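Local coordinates for protein D-alanine--D-alanine ligase (PDB 3TQT) that joins two D-alanine molecules into D-alanyl-D-alanine at the expense of ATP, a step in building the peptidoglycan of the bacterial cell wall, at residues Ser40-Phe43 against Arg49-Leu52. Numbering follows the deposited sequence.
Sequences SVIF and RWYL
I42 splits its two branches between two neighbours through its torsions: with chi1 at -59°, CG2 lies anti to the backbone N and meets the indole of W50, while chi2 of -66° carries CD1 over to L52. The methyl CG2 approaches the benzo part of the indole obliquely, 3.4 Å from W50 CE3, and I42 CD1 packs 3.5 Å from L52 CD1. On the opposite face of the sheet F43 and Y51 lie side by side and point the same way, their CD2 atoms 4.0 Å apart. Strands 37-44 and 50-53 are the two arms of a beta hairpin in the mixed sheet of the N-terminal domain, where strand 5-12 runs parallel to 37-44 on its other side and strand 74-78 continues the sheet beyond 50-53. F43 and Y51 form the hydrogen-bonded antiparallel pair: F43 N donates to Y51 O (2.7 Å), and Y51 N returns a bond to F43 O (2.8 Å). I42 and L52 are the adjacent non-hydrogen-bonded pair, and I42 CA makes a CA-H...O contact of 3.2 Å with Y51 O. I76 packs against I42, W50 and L52, while F80 of the second subunit stacks on the W50 ring and packs on R49.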
ATOM      1  N   SER A  40      10.100  18.113  15.854  1.00 24.57           N
ATOM      2  CA  SER A  40       8.734  18.625  15.806  1.00 23.81           C
ATOM      3  C   SER A  40       7.790  17.448  15.947  1.00 25.54           C
ATOM      4  O   SER A  40       8.067  16.348  15.466  1.00 24.45           O
ATOM      5  CB  SER A  40       8.459  19.347  14.481  1.00 25.90           C
ATOM      6  OG  SER A  40       9.298  20.467  14.314  1.00 34.88           O
ATOM      7  N   VAL A  41       6.668  17.665  16.610  1.00 21.40           N
ATOM      8  CA  VAL A  41       5.686  16.599  16.756  1.00 20.44           C
ATOM      9  C   VAL A  41       4.441  16.986  15.995  1.00 25.89           C
ATOM     10  O   VAL A  41       3.936  18.098  16.142  1.00 28.87           O
ATOM     11  CB  VAL A  41       5.328  16.352  18.228  1.00 25.22           C
ATOM     12  CG1 VAL A  41       4.333  15.190  18.344  1.00 21.38           C
ATOM     13  CG2 VAL A  41       6.592  16.065  19.012  1.00 30.23           C
ATOM     14  N   ILE A  42       3.968  16.083  15.150  1.00 20.27           N
ATOM     15  CA  ILE A  42       2.730  16.327  14.444  1.00 22.91           C
ATOM     16  C   ILE A  42       1.679  15.480  15.127  1.00 28.14           C
ATOM     17  O   ILE A  42       1.802  14.262  15.177  1.00 23.83           O
ATOM     18  CB  ILE A  42       2.818  15.918  12.962  1.00 24.97           C
ATOM     19  CG1 ILE A  42       3.938  16.682  12.251  1.00 35.15           C
ATOM     20  CG2 ILE A  42       1.478  16.142  12.274  1.00 26.43           C
ATOM     21  CD1 ILE A  42       3.687  18.143  12.144  1.00 38.10           C
ATOM     22  N   PHE A  43       0.661  16.129  15.668  1.00 22.31           N
ATOM     23  CA  PHE A  43      -0.428  15.421  16.318  1.00 21.14           C
ATOM     24  C   PHE A  43      -1.642  15.374  15.407  1.00 24.80           C
ATOM     25  O   PHE A  43      -2.092  16.402  14.919  1.00 30.47           O
ATOM     26  CB  PHE A  43      -0.794  16.117  17.635  1.00 27.77           C
ATOM     27  CG  PHE A  43      -1.941  15.474  18.362  1.00 26.06           C
ATOM     28  CD1 PHE A  43      -1.870  14.148  18.755  1.00 24.45           C
ATOM     29  CD2 PHE A  43      -3.088  16.201  18.661  1.00 25.67           C
ATOM     30  CE1 PHE A  43      -2.914  13.555  19.437  1.00 30.08           C
ATOM     31  CE2 PHE A  43      -4.140  15.614  19.340  1.00 26.32           C
ATOM     32  CZ  PHE A  43      -4.053  14.288  19.731  1.00 27.66           C
ATOM     33  N   ARG A  49      -7.647  15.974  12.319  1.00 32.05           N
ATOM     34  CA  ARG A  49      -7.018  17.287  12.202  1.00 28.84           C
ATOM     35  C   ARG A  49      -5.554  17.219  12.621  1.00 27.23           C
ATOM     36  O   ARG A  49      -5.211  16.533  13.582  1.00 30.39           O
ATOM     37  CB  ARG A  49      -7.754  18.314  13.059  1.00 31.34           C
ATOM     38  CG  ARG A  49      -9.095  18.725  12.485  1.00 36.40           C
ATOM     39  CD  ARG A  49      -9.848  19.655  13.431  1.00 46.55           C
ATOM     40  NE  ARG A  49     -10.299  18.939  14.618  1.00 54.01           N
ATOM     41  CZ  ARG A  49     -11.194  19.406  15.478  1.00 58.59           C
ATOM     42  NH1 ARG A  49     -11.743  20.599  15.287  1.00 60.74           N
ATOM     43  NH2 ARG A  49     -11.541  18.673  16.526  1.00 58.56           N
ATOM     44  N   TRP A  50      -4.699  17.938  11.901  1.00 23.67           N
ATOM     45  CA  TRP A  50      -3.268  17.921  12.181  1.00 27.91           C
ATOM     46  C   TRP A  50      -2.806  19.166  12.910  1.00 27.51           C
ATOM     47  O   TRP A  50      -3.209  20.284  12.586  1.00 31.53           O
ATOM     48  CB  TRP A  50      -2.461  17.820  10.885  1.00 26.51           C
ATOM     49  CG  TRP A  50      -2.547  16.512  10.190  1.00 28.27           C
ATOM     50  CD1 TRP A  50      -3.637  15.711  10.076  1.00 29.84           C
ATOM     51  CD2 TRP A  50      -1.478  15.846   9.500  1.00 26.87           C
ATOM     52  NE1 TRP A  50      -3.320  14.586   9.347  1.00 28.25           N
ATOM     53  CE2 TRP A  50      -2.002  14.645   8.988  1.00 24.99           C
ATOM     54  CE3 TRP A  50      -0.134  16.154   9.271  1.00 30.17           C
ATOM     55  CZ2 TRP A  50      -1.221  13.738   8.259  1.00 29.28           C
ATOM     56  CZ3 TRP A  50       0.639  15.260   8.545  1.00 35.23           C
ATOM     57  CH2 TRP A  50       0.093  14.064   8.049  1.00 32.25           C
ATOM     58  N   TYR A  51      -1.922  18.962  13.878  1.00 24.48           N
ATOM     59  CA  TYR A  51      -1.361  20.053  14.642  1.00 23.98           C
ATOM     60  C   TYR A  51       0.137  19.850  14.728  1.00 25.76           C
ATOM     61  O   TYR A  51       0.616  18.725  14.788  1.00 28.39           O
ATOM     62  CB  TYR A  51      -1.954  20.100  16.042  1.00 25.83           C
ATOM     63  CG  TYR A  51      -3.467  20.205  16.092  1.00 26.95           C
ATOM     64  CD1 TYR A  51      -4.095  21.443  16.139  1.00 29.28           C
ATOM     65  CD2 TYR A  51      -4.264  19.067  16.100  1.00 29.75           C
ATOM     66  CE1 TYR A  51      -5.468  21.549  16.192  1.00 32.01           C
ATOM     67  CE2 TYR A  51      -5.648  19.165  16.163  1.00 34.83           C
ATOM     68  CZ  TYR A  51      -6.240  20.410  16.208  1.00 34.44           C
ATOM     69  OH  TYR A  51      -7.607  20.522  16.254  1.00 36.59           O
ATOM     70  N   LEU A  52       0.885  20.943  14.723  1.00 20.83           N
ATOM     71  CA  LEU A  52       2.315  20.836  14.903  1.00 21.46           C
ATOM     72  C   LEU A  52       2.744  21.404  16.243  1.00 27.07           C
ATOM     73  O   LEU A  52       2.356  22.509  16.611  1.00 30.84           O
ATOM     74  CB  LEU A  52       3.053  21.557  13.779  1.00 21.20           C
ATOM     75  CG  LEU A  52       4.569  21.390  13.756  1.00 21.88           C
ATOM     76  CD1 LEU A  52       5.049  21.406  12.296  1.00 26.91           C
ATOM     77  CD2 LEU A  52       5.253  22.469  14.551  1.00 30.36           C
TER